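Local coordinates for protein cellulase (Xanthomonas axonopodis pv. citri, PDB 4W7W) that probably hydrolyses beta-1,4-glucosidic bonds of cellulose as a glycoside hydrolase family 5 cellulase with an (alpha/beta)8-barrel fold, and binds cello-oligosaccharide in its cleft, at residues A[30-35]-A[45-50]; A[68-73]-A[105-110]; A[299-304]-A[312-317]. All blocks are in the same frame, centred on the assembly; numbering follows the deposited sequence. Where two conformers were deposited one is given.

Interaction 1. Residues A[30-35]-A[45-50]. With BGC (beta-D-glucopyranose), chain B; BGC (beta-D-glucopyranose), chain C.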
loop_
_atom_site.group_PDB
_atom_site.type_symbol
_atom_site.label_atom_id
_atom_site.label_comp_id
_atom_site.label_asym_id
_atom_site.label_seq_id
_atom_site.Cartn_x
_atom_site.Cartn_y
_atom_site.Cartn_z
ATOM N N SER A 30 -0.851 4.399 -9.664
ATOM C CA SER A 30 -2.277 4.635 -9.445
ATOM C C SER A 30 -3.034 4.767 -10.760
ATOM O O SER A 30 -2.506 5.320 -11.733
ATOM C CB SER A 30 -2.436 5.909 -8.600
ATOM O OG SER A 30 -3.777 6.350 -8.509
ATOM N N GLY A 31 -4.270 4.272 -10.770
ATOM C CA GLY A 31 -5.139 4.415 -11.922
ATOM C C GLY A 31 -6.198 3.353 -12.016
ATOM O O GLY A 31 -7.255 3.593 -12.572
ATOM N N ALA A 32 -5.913 2.148 -11.530
ATOM C CA ALA A 32 -6.869 1.054 -11.694
ATOM C C ALA A 32 -7.992 1.153 -10.668
ATOM O O ALA A 32 -9.044 0.499 -10.812
ATOM C CB ALA A 32 -6.188 -0.299 -11.631
ATOM N N GLU A 33 -7.752 1.950 -9.628
ATOM C CA GLU A 33 -8.693 2.177 -8.545
ATOM C C GLU A 33 -9.512 3.447 -8.735
ATOM O O GLU A 33 -10.342 3.775 -7.878
ATOM C CB GLU A 33 -7.963 2.203 -7.198
ATOM C CG GLU A 33 -7.316 3.516 -6.772
ATOM C CD GLU A 33 -6.095 3.973 -7.538
ATOM O OE1 GLU A 33 -5.728 3.390 -8.589
ATOM O OE2 GLU A 33 -5.493 4.959 -7.070
ATOM N N PHE A 34 -9.294 4.155 -9.844
ATOM C CA PHE A 34 -9.979 5.416 -10.093
ATOM C C PHE A 34 -11.478 5.221 -10.309
ATOM O O PHE A 34 -11.948 4.151 -10.696
ATOM C CB PHE A 34 -9.376 6.120 -11.314
ATOM C CG PHE A 34 -8.234 7.059 -11.011
ATOM C CD1 PHE A 34 -7.257 6.780 -10.072
ATOM C CD2 PHE A 34 -8.141 8.234 -11.713
ATOM C CE1 PHE A 34 -6.217 7.659 -9.853
ATOM C CE2 PHE A 34 -7.111 9.125 -11.491
ATOM C CZ PHE A 34 -6.143 8.835 -10.561
ATOM N N ASN A 35 -12.216 6.300 -10.074
ATOM C CA ASN A 35 -13.655 6.358 -10.312
ATOM C C ASN A 35 -14.319 5.129 -9.714
ATOM O O ASN A 35 -15.044 4.378 -10.378
ATOM C CB ASN A 35 -13.918 6.522 -11.808
ATOM C CG ASN A 35 -13.357 7.829 -12.331
ATOM O OD1 ASN A 35 -13.796 8.900 -11.914
ATOM N ND2 ASN A 35 -12.360 7.756 -13.203
ATOM N N LYS A 45 -11.660 4.252 -19.793
ATOM C CA LYS A 45 -12.641 5.317 -19.609
ATOM C C LYS A 45 -12.692 5.703 -18.134
ATOM O O LYS A 45 -12.507 6.867 -17.762
ATOM C CB LYS A 45 -14.009 4.816 -20.094
ATOM C CG LYS A 45 -15.160 5.782 -19.937
ATOM C CD LYS A 45 -16.422 5.225 -20.572
ATOM C CE LYS A 45 -17.457 6.310 -20.812
ATOM N NZ LYS A 45 -18.775 5.713 -21.150
ATOM N N ASP A 46 -12.952 4.718 -17.283
ATOM C CA ASP A 46 -13.066 4.970 -15.847
ATOM C C ASP A 46 -11.803 4.651 -15.054
ATOM O O ASP A 46 -11.608 5.176 -13.958
ATOM C CB ASP A 46 -14.216 4.148 -15.290
ATOM C CG ASP A 46 -15.524 4.436 -16.005
ATOM O OD1 ASP A 46 -15.886 5.621 -16.055
ATOM O OD2 ASP A 46 -16.153 3.491 -16.526
ATOM N N TYR A 47 -10.958 3.776 -15.587
ATOM C CA TYR A 47 -9.736 3.391 -14.894
ATOM C C TYR A 47 -8.777 2.862 -15.930
ATOM O O TYR A 47 -9.158 2.574 -17.072
ATOM C CB TYR A 47 -10.042 2.328 -13.837
ATOM C CG TYR A 47 -10.464 0.985 -14.378
ATOM C CD1 TYR A 47 -11.802 0.708 -14.638
ATOM C CD2 TYR A 47 -9.543 -0.026 -14.600
ATOM C CE1 TYR A 47 -12.214 -0.527 -15.102
ATOM C CE2 TYR A 47 -9.946 -1.263 -15.071
ATOM C CZ TYR A 47 -11.265 -1.511 -15.329
ATOM O OH TYR A 47 -11.621 -2.756 -15.780
ATOM N N THR A 48 -7.516 2.742 -15.537
ATOM C CA THR A 48 -6.497 2.226 -16.413
ATOM C C THR A 48 -5.477 1.462 -15.603
ATOM O O THR A 48 -5.294 1.742 -14.427
ATOM C CB THR A 48 -5.812 3.366 -17.185
ATOM O OG1 THR A 48 -4.951 2.806 -18.175
ATOM C CG2 THR A 48 -4.996 4.271 -16.258
ATOM N N TYR A 49 -4.826 0.501 -16.239
ATOM C CA TYR A 49 -3.638 -0.127 -15.699
ATOM C C TYR A 49 -2.411 0.626 -16.203
ATOM O O TYR A 49 -2.497 1.411 -17.147
ATOM C CB TYR A 49 -3.618 -1.635 -16.027
ATOM C CG TYR A 49 -4.403 -2.424 -15.006
ATOM C CD1 TYR A 49 -5.783 -2.349 -14.952
ATOM C CD2 TYR A 49 -3.762 -3.196 -14.062
ATOM C CE1 TYR A 49 -6.503 -3.008 -13.972
ATOM C CE2 TYR A 49 -4.478 -3.857 -13.070
ATOM C CZ TYR A 49 -5.837 -3.771 -13.036
ATOM O OH TYR A 49 -6.516 -4.438 -12.036
ATOM N N PRO A 50 -1.254 0.411 -15.569
ATOM C CA PRO A 50 -0.091 1.196 -15.961
ATOM C C PRO A 50 0.437 0.792 -17.326
ATOM O O PRO A 50 0.198 -0.321 -17.800
ATOM C CB PRO A 50 0.948 0.873 -14.868
ATOM C CG PRO A 50 0.179 0.211 -13.744
ATOM C CD PRO A 50 -0.978 -0.463 -14.420
HETATM C C2 BGC B . -10.487 9.552 -8.316
HETATM C C3 BGC B . -10.958 9.910 -9.714
HETATM C C4 BGC B . -10.725 11.392 -9.992
HETATM C C5 BGC B . -9.306 11.830 -9.602
HETATM C C6 BGC B . -9.097 13.337 -9.753
HETATM C C1 BGC B . -9.090 10.069 -8.004
HETATM O O2 BGC B . -10.546 8.133 -8.218
HETATM O O3 BGC B . -12.344 9.540 -9.786
HETATM O O4 BGC B . -10.927 11.631 -11.388
HETATM O O5 BGC B . -9.021 11.467 -8.249
HETATM O O6 BGC B . -9.930 14.056 -8.830
HETATM C C2 BGC C . -6.219 11.467 -4.428
HETATM C C3 BGC C . -7.501 11.365 -5.256
HETATM C C4 BGC C . -7.533 10.117 -6.138
HETATM C C5 BGC C . -7.132 8.890 -5.337
HETATM C C6 BGC C . -6.927 7.679 -6.232
HETATM C C1 BGC C . -5.961 10.167 -3.684
HETATM O O1 BGC C . -4.706 10.202 -2.987
HETATM O O2 BGC C . -6.322 12.549 -3.489
HETATM O O3 BGC C . -7.635 12.554 -6.046
HETATM O O4 BGC C . -8.854 9.869 -6.614
HETATM O O5 BGC C . -5.904 9.125 -4.644
HETATM O O6 BGC C . -6.754 6.559 -5.398
#

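Interaction 2. Residues A[68-73]-A[105-110]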
loop_
_atom_site.group_PDB
_atom_site.type_symbol
_atom_site.label_atom_id
_atom_site.label_comp_id
_atom_site.label_asym_id
_atom_site.label_seq_id
_atom_site.Cartn_x
_atom_site.Cartn_y
_atom_site.Cartn_z
ATOM N N LEU A 68 0.463 -1.578 -6.665
ATOM C CA LEU A 68 -0.560 -1.535 -7.694
ATOM C C LEU A 68 -1.951 -1.570 -7.064
ATOM O O LEU A 68 -2.482 -2.640 -6.759
ATOM C CB LEU A 68 -0.398 -2.713 -8.642
ATOM C CG LEU A 68 -1.349 -2.727 -9.829
ATOM C CD1 LEU A 68 -0.962 -1.648 -10.834
ATOM C CD2 LEU A 68 -1.378 -4.093 -10.491
ATOM N N PRO A 69 -2.545 -0.390 -6.856
ATOM C CA PRO A 69 -3.945 -0.344 -6.416
ATOM C C PRO A 69 -4.878 -0.942 -7.463
ATOM O O PRO A 69 -4.727 -0.681 -8.650
ATOM C CB PRO A 69 -4.214 1.163 -6.303
ATOM C CG PRO A 69 -2.866 1.770 -6.047
ATOM C CD PRO A 69 -1.932 0.951 -6.892
ATOM N N PHE A 70 -5.857 -1.703 -6.997
ATOM C CA PHE A 70 -6.968 -2.130 -7.837
ATOM C C PHE A 70 -8.163 -2.370 -6.923
ATOM O O PHE A 70 -8.032 -2.404 -5.695
ATOM C CB PHE A 70 -6.636 -3.376 -8.664
ATOM C CG PHE A 70 -6.322 -4.571 -7.831
ATOM C CD1 PHE A 70 -5.034 -4.773 -7.414
ATOM C CD2 PHE A 70 -7.299 -5.468 -7.445
ATOM C CE1 PHE A 70 -4.688 -5.846 -6.637
ATOM C CE2 PHE A 70 -6.975 -6.546 -6.637
ATOM C CZ PHE A 70 -5.665 -6.741 -6.245
ATOM N N LEU A 71 -9.345 -2.457 -7.522
ATOM C CA LEU A 71 -10.570 -2.569 -6.720
ATOM C C LEU A 71 -11.060 -3.986 -6.552
ATOM O O LEU A 71 -11.155 -4.780 -7.512
ATOM C CB LEU A 71 -11.719 -1.788 -7.330
ATOM C CG LEU A 71 -11.487 -0.288 -7.479
ATOM C CD1 LEU A 71 -12.771 0.359 -7.941
ATOM C CD2 LEU A 71 -11.008 0.324 -6.168
ATOM N N TRP A 72 -11.433 -4.294 -5.315
ATOM C CA TRP A 72 -12.088 -5.547 -4.982
ATOM C C TRP A 72 -13.285 -5.800 -5.898
ATOM O O TRP A 72 -13.461 -6.891 -6.426
ATOM C CB TRP A 72 -12.492 -5.485 -3.504
ATOM C CG TRP A 72 -12.969 -6.755 -2.891
ATOM C CD1 TRP A 72 -13.179 -7.965 -3.495
ATOM C CD2 TRP A 72 -13.338 -6.914 -1.523
ATOM N NE1 TRP A 72 -13.669 -8.862 -2.578
ATOM C CE2 TRP A 72 -13.761 -8.248 -1.357
ATOM C CE3 TRP A 72 -13.361 -6.048 -0.424
ATOM C CZ2 TRP A 72 -14.211 -8.733 -0.134
ATOM C CZ3 TRP A 72 -13.829 -6.521 0.785
ATOM C CH2 TRP A 72 -14.240 -7.855 0.921
ATOM N N GLU A 73 -14.098 -4.771 -6.115
ATOM C CA GLU A 73 -15.309 -4.914 -6.911
ATOM C C GLU A 73 -15.033 -5.223 -8.369
ATOM O O GLU A 73 -15.891 -5.800 -9.049
ATOM C CB GLU A 73 -16.143 -3.646 -6.837
ATOM C CG GLU A 73 -16.612 -3.272 -5.436
ATOM C CD GLU A 73 -15.640 -2.406 -4.641
ATOM O OE1 GLU A 73 -14.453 -2.266 -5.008
ATOM O OE2 GLU A 73 -16.060 -1.884 -3.587
ATOM N N LEU A 105 5.883 -6.654 -7.113
ATOM C CA LEU A 105 4.573 -6.079 -7.336
ATOM C C LEU A 105 3.724 -6.321 -6.112
ATOM O O LEU A 105 3.433 -7.465 -5.763
ATOM C CB LEU A 105 3.937 -6.710 -8.568
ATOM C CG LEU A 105 2.620 -6.063 -9.006
ATOM C CD1 LEU A 105 2.838 -4.660 -9.556
ATOM C CD2 LEU A 105 1.902 -6.931 -10.036
ATOM N N ILE A 106 3.338 -5.232 -5.447
ATOM C CA ILE A 106 2.380 -5.303 -4.344
ATOM C C ILE A 106 0.973 -5.201 -4.913
ATOM O O ILE A 106 0.609 -4.189 -5.517
ATOM C CB ILE A 106 2.589 -4.202 -3.296
ATOM C CG1 ILE A 106 3.991 -4.259 -2.689
ATOM C CG2 ILE A 106 1.513 -4.288 -2.226
ATOM C CD1 ILE A 106 4.385 -2.987 -1.974
ATOM N N LEU A 107 0.189 -6.253 -4.702
ATOM C CA LEU A 107 -1.224 -6.241 -5.065
ATOM C C LEU A 107 -1.964 -5.532 -3.947
ATOM O O LEU A 107 -2.115 -6.093 -2.852
ATOM C CB LEU A 107 -1.729 -7.672 -5.225
ATOM C CG LEU A 107 -1.018 -8.483 -6.301
ATOM C CD1 LEU A 107 -1.656 -9.863 -6.413
ATOM C CD2 LEU A 107 -1.003 -7.766 -7.646
ATOM N N ASP A 108 -2.375 -4.289 -4.198
ATOM C CA ASP A 108 -3.057 -3.464 -3.188
ATOM C C ASP A 108 -4.549 -3.480 -3.444
ATOM O O ASP A 108 -5.034 -2.846 -4.369
ATOM C CB ASP A 108 -2.517 -2.026 -3.247
ATOM C CG ASP A 108 -3.449 -0.989 -2.670
ATOM O OD1 ASP A 108 -4.277 -1.302 -1.792
ATOM O OD2 ASP A 108 -3.318 0.167 -3.166
ATOM N N LEU A 109 -5.261 -4.253 -2.621
ATOM C CA LEU A 109 -6.726 -4.270 -2.654
ATOM C C LEU A 109 -7.193 -2.934 -2.057
ATOM O O LEU A 109 -7.192 -2.751 -0.835
ATOM C CB LEU A 109 -7.271 -5.450 -1.862
ATOM C CG LEU A 109 -8.757 -5.737 -2.109
ATOM C CD1 LEU A 109 -8.973 -6.353 -3.480
ATOM C CD2 LEU A 109 -9.280 -6.666 -1.030
ATOM N N HIS A 110 -7.509 -1.976 -2.923
ATOM C CA HIS A 110 -7.523 -0.578 -2.521
ATOM C C HIS A 110 -8.914 -0.155 -2.068
ATOM O O HIS A 110 -9.574 0.652 -2.719
ATOM C CB HIS A 110 -6.999 0.287 -3.659
ATOM C CG HIS A 110 -6.511 1.637 -3.227
ATOM N ND1 HIS A 110 -5.209 1.858 -2.832
ATOM C CD2 HIS A 110 -7.135 2.833 -3.159
ATOM C CE1 HIS A 110 -5.054 3.139 -2.553
ATOM N NE2 HIS A 110 -6.205 3.754 -2.746
#

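Interaction 3. Residues A[299-304]-A[312-317]. With BGC (beta-D-glucopyranose), chain C.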
loop_
_atom_site.group_PDB
_atom_site.type_symbol
_atom_site.label_atom_id
_atom_site.label_comp_id
_atom_site.label_asym_id
_atom_site.label_seq_id
_atom_site.Cartn_x
_atom_site.Cartn_y
_atom_site.Cartn_z
ATOM N N TRP A 299 3.421 7.710 -2.776
ATOM C CA TRP A 299 2.143 8.009 -3.409
ATOM C C TRP A 299 2.289 9.346 -4.138
ATOM O O TRP A 299 2.421 10.365 -3.476
ATOM C CB TRP A 299 1.007 8.098 -2.380
ATOM C CG TRP A 299 -0.305 8.275 -3.090
ATOM C CD1 TRP A 299 -0.835 9.454 -3.536
ATOM C CD2 TRP A 299 -1.156 7.246 -3.568
ATOM N NE1 TRP A 299 -1.992 9.214 -4.234
ATOM C CE2 TRP A 299 -2.204 7.863 -4.279
ATOM C CE3 TRP A 299 -1.129 5.859 -3.481
ATOM C CZ2 TRP A 299 -3.229 7.129 -4.881
ATOM C CZ3 TRP A 299 -2.131 5.124 -4.094
ATOM C CH2 TRP A 299 -3.169 5.759 -4.773
ATOM N N ALA A 300 2.258 9.398 -5.475
ATOM C CA ALA A 300 2.052 8.296 -6.416
ATOM C C ALA A 300 2.574 8.706 -7.782
ATOM O O ALA A 300 2.887 9.872 -8.039
ATOM C CB ALA A 300 0.569 7.962 -6.535
ATOM N N ALA A 301 2.605 7.726 -8.674
ATOM C CA ALA A 301 2.745 7.949 -10.093
ATOM C C ALA A 301 1.555 7.325 -10.801
ATOM O O ALA A 301 0.527 7.049 -10.170
ATOM C CB ALA A 301 4.093 7.443 -10.583
ATOM N N GLY A 302 1.696 7.112 -12.096
ATOM C CA GLY A 302 0.565 6.758 -12.944
ATOM C C GLY A 302 0.221 7.903 -13.874
ATOM O O GLY A 302 0.470 9.066 -13.565
ATOM N N ALA A 303 -0.380 7.561 -15.010
ATOM C CA ALA A 303 -0.560 8.503 -16.104
ATOM C C ALA A 303 -1.793 9.401 -16.001
ATOM O O ALA A 303 -1.988 10.242 -16.870
ATOM C CB ALA A 303 -0.614 7.739 -17.422
ATOM N N TRP A 304 -2.635 9.227 -14.992
ATOM C CA TRP A 304 -3.904 9.934 -14.905
ATOM C C TRP A 304 -3.995 11.018 -13.805
ATOM O O TRP A 304 -5.095 11.434 -13.424
ATOM C CB TRP A 304 -5.028 8.910 -14.752
ATOM C CG TRP A 304 -5.459 8.255 -16.035
ATOM C CD1 TRP A 304 -4.775 8.180 -17.219
ATOM C CD2 TRP A 304 -6.689 7.561 -16.245
ATOM N NE1 TRP A 304 -5.514 7.491 -18.152
ATOM C CE2 TRP A 304 -6.697 7.111 -17.582
ATOM C CE3 TRP A 304 -7.794 7.303 -15.443
ATOM C CZ2 TRP A 304 -7.771 6.405 -18.125
ATOM C CZ3 TRP A 304 -8.857 6.596 -15.979
ATOM C CH2 TRP A 304 -8.836 6.162 -17.308
ATOM N N THR A 312 2.571 13.933 -7.604
ATOM C CA THR A 312 2.925 13.087 -8.720
ATOM C C THR A 312 4.425 12.969 -8.924
ATOM O O THR A 312 5.129 13.978 -8.951
ATOM C CB THR A 312 2.272 13.548 -10.024
ATOM O OG1 THR A 312 2.660 12.631 -11.047
ATOM C CG2 THR A 312 2.642 14.995 -10.437
ATOM N N VAL A 313 4.900 11.749 -9.143
ATOM C CA VAL A 313 6.239 11.545 -9.683
ATOM C C VAL A 313 6.192 10.843 -11.042
ATOM O O VAL A 313 7.210 10.326 -11.506
ATOM C CB VAL A 313 7.220 10.873 -8.690
ATOM C CG1 VAL A 313 7.446 11.801 -7.501
ATOM C CG2 VAL A 313 6.747 9.497 -8.254
ATOM N N GLN A 314 5.027 10.859 -11.695
ATOM C CA GLN A 314 4.948 10.385 -13.064
ATOM C C GLN A 314 5.758 11.336 -13.950
ATOM O O GLN A 314 5.535 12.535 -13.894
ATOM C CB GLN A 314 3.498 10.371 -13.528
ATOM C CG GLN A 314 3.308 9.780 -14.918
ATOM C CD GLN A 314 3.548 8.286 -15.008
ATOM O OE1 GLN A 314 3.705 7.577 -14.006
ATOM N NE2 GLN A 314 3.523 7.790 -16.225
ATOM N N PRO A 315 6.694 10.807 -14.765
ATOM C CA PRO A 315 7.491 11.704 -15.593
ATOM C C PRO A 315 6.612 12.449 -16.549
ATOM O O PRO A 315 5.528 11.985 -16.938
ATOM C CB PRO A 315 8.442 10.763 -16.315
ATOM C CG PRO A 315 7.734 9.460 -16.331
ATOM C CD PRO A 315 7.051 9.406 -14.990
ATOM N N GLY A 316 7.068 13.632 -16.921
ATOM C CA GLY A 316 6.321 14.442 -17.859
ATOM C C GLY A 316 6.202 13.797 -19.230
ATOM O O GLY A 316 7.012 12.961 -19.596
ATOM N N LYS A 317 5.204 14.212 -20.001
ATOM C CA LYS A 317 5.173 13.919 -21.440
ATOM C C LYS A 317 6.475 14.346 -22.138
ATOM O O LYS A 317 6.886 13.734 -23.123
ATOM C CB LYS A 317 3.983 14.612 -22.104
ATOM C CG LYS A 317 3.860 14.345 -23.595
ATOM C CD LYS A 317 2.478 14.701 -24.118
ATOM C CE LYS A 317 2.462 14.794 -25.635
ATOM N NZ LYS A 317 2.961 16.113 -26.114
HETATM C C2 BGC C . -6.219 11.467 -4.428
HETATM C C3 BGC C . -7.501 11.365 -5.256
HETATM C C4 BGC C . -7.533 10.117 -6.138
HETATM C C5 BGC C . -7.132 8.890 -5.337
HETATM C C6 BGC C . -6.927 7.679 -6.232
HETATM C C1 BGC C . -5.961 10.167 -3.684
HETATM O O1 BGC C . -4.706 10.202 -2.987
HETATM O O2 BGC C . -6.322 12.549 -3.489
HETATM O O3 BGC C . -7.635 12.554 -6.046
HETATM O O4 BGC C . -8.854 9.869 -6.614
HETATM O O5 BGC C . -5.904 9.125 -4.644
HETATM O O6 BGC C . -6.754 6.559 -5.398
#

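Interaction 1. Residues A[30-35]-A[45-50]
Asp46 meets Asn35 through its backbone. The carbonyl O of Asp46 accepts a hydrogen bond from Asn35 ND2 at 2.8 Å. The bond is nearly straight, 173° at the hydrogen, and lies in the plane of the Asn35 amide. Asn35 CG lies anti to its carbonyl carbon (chi1 -63°), a turn that puts ND2 at Asp46 O and OD1 at the sugar. The carboxylate of Asp46 turns elsewhere and takes the backbone N of Thr42. Next along the chain, Tyr47 CB lies 3.3 Å from Gly31 O. The Tyr47 ring passes near Ala32 O, and its OH bonds Gln87. Thr48 N then donates to Gly31 O at 3.1 Å, from well above the carbonyl plane. Tyr49 places one ring face over the Ala32 methyl, a CH-pi contact with CB 3.8 Å from the ring centroid.

Segment 30-35 also binds sugar. Asn35 OD1 accepts from O3 of the chain B glucose at 2.7 Å, and Asn35 N donates to O2 of the same ring. Phe34 lays a face under that glucose, with C1 over the ring centre. Glu33 OE2 receives O6 of the chain C glucose at 2.6 Å and also Ser30 OG. The Asn35 amide is thus gripped at both ends. Asp46 acts as a second-shell residue through its main chain.

Interaction 2. Residues A[68-73]-A[105-110]
Phe70 and Leu109 pair across two neighbouring parallel strands, and with Leu68 they bury the most surface here. Phe70 has CG between its backbone N and carbonyl carbon (chi1 62°), which folds the ring back over the neighbouring strand. One ring face lies over Asp108 O and Leu109 CA. The ring edge meets Leu107 CB, 3.8 Å from Phe70 CE1. Leu109 CD1 touches Phe70 CE2 at 3.7 Å. The same methyl reaches Trp72 CB at 3.6 Å, while Leu109 CD2 sits over one face of the indole. Leu68 packs its CB against Leu105 CD1 at 3.9 Å. Helices 85-100 and 127-141 also touch this leucine and phenylalanine layer.

Four backbone bonds form the parallel ladder. Leu68 N donates to Ile106 O, Asp108 N to Leu68 O, Phe70 N to Asp108 O and His110 N to Phe70 O. Pro69 and Asp108 point to the other face, and His110, just past the strand end, joins them there. Asp108 OD2 accepts from His110 ND1 at 2.6 Å on its syn lone pair, close to the imidazole plane. This bond helps to fix the rotation of the ring. Pro69 CG packs 3.3 Å from Asp108 OD2, and Pro69 lies alongside His110. His110 touches bound glucose. Strands 65-70 and 104-109 are adjacent in the eight-stranded barrel of the family 5 hydrolases, with apolar side chains toward the helices and a polar pair toward the sugar-binding pocket.

Interaction 3. Residues A[299-304]-A[312-317]
Gln314 has its CG opposite the backbone N (chi1 -175°) and then bends at chi2 (70°), which lays its side chain alongside Gly302. Gln314 OE1 ends up 2.8 Å from Gly302 N and accepts its hydrogen bond, with the donor well above the amide carbonyl plane. Gln314 CG lies 3.2 Å from Gly302 O, and OE1 also touches Ala301 CB at 3.4 Å. The other end of the amide, NE2, is hydrogen-bonded to Asp54. Thr312 has its OG1 in the same anti position (chi1 -179°), where it accepts from Gln314 N at 3.0 Å. This is an ST turn.

Two residues before Gly302, Ala300 O accepts from Val313 N at 3.0 Å and also takes a CA-H...O contact from Thr312 CA. Val313 CG2 packs loosely on Ala301 CB, 4.1 Å away. A cis peptide joins Trp299 to Ala300, and the Ala300 methyl lies over one face of the indole. Trp299 lies beside the chain C glucose, its NE1 3.1 Å from the sugar O1, and NE1 also makes a weak hydrogen bond to Tyr309 OH. Only two hydrogen bonds cross the contact. Both Gln314 amide atoms are satisfied, which should hold its rotation and tie the end of strand 293-301 to the following loop.

Interaction 2 is the core contact, a parallel strand pair with all its touching residues buried. Interaction 1 is also largely buried but joins two parts of one loop, while interaction 3 is only partly buried. Chemistry follows place: a regular backbone ladder with an apolar face toward the helices and a polar face toward the pocket in interaction 2, scattered single bonds and sugar contacts in interaction 1, and an amide-to-backbone clasp in interaction 3. The three adjoin. Ser30 N probably bonds Ala301 O, linking interactions 1 and 3, which both touch the chain C glucose. Ala32 and Tyr49 pack on Pro69 and Phe70 of interaction 2. Trp299 packs on Pro69 and His110, so all three contacts reach the same glycan pocket.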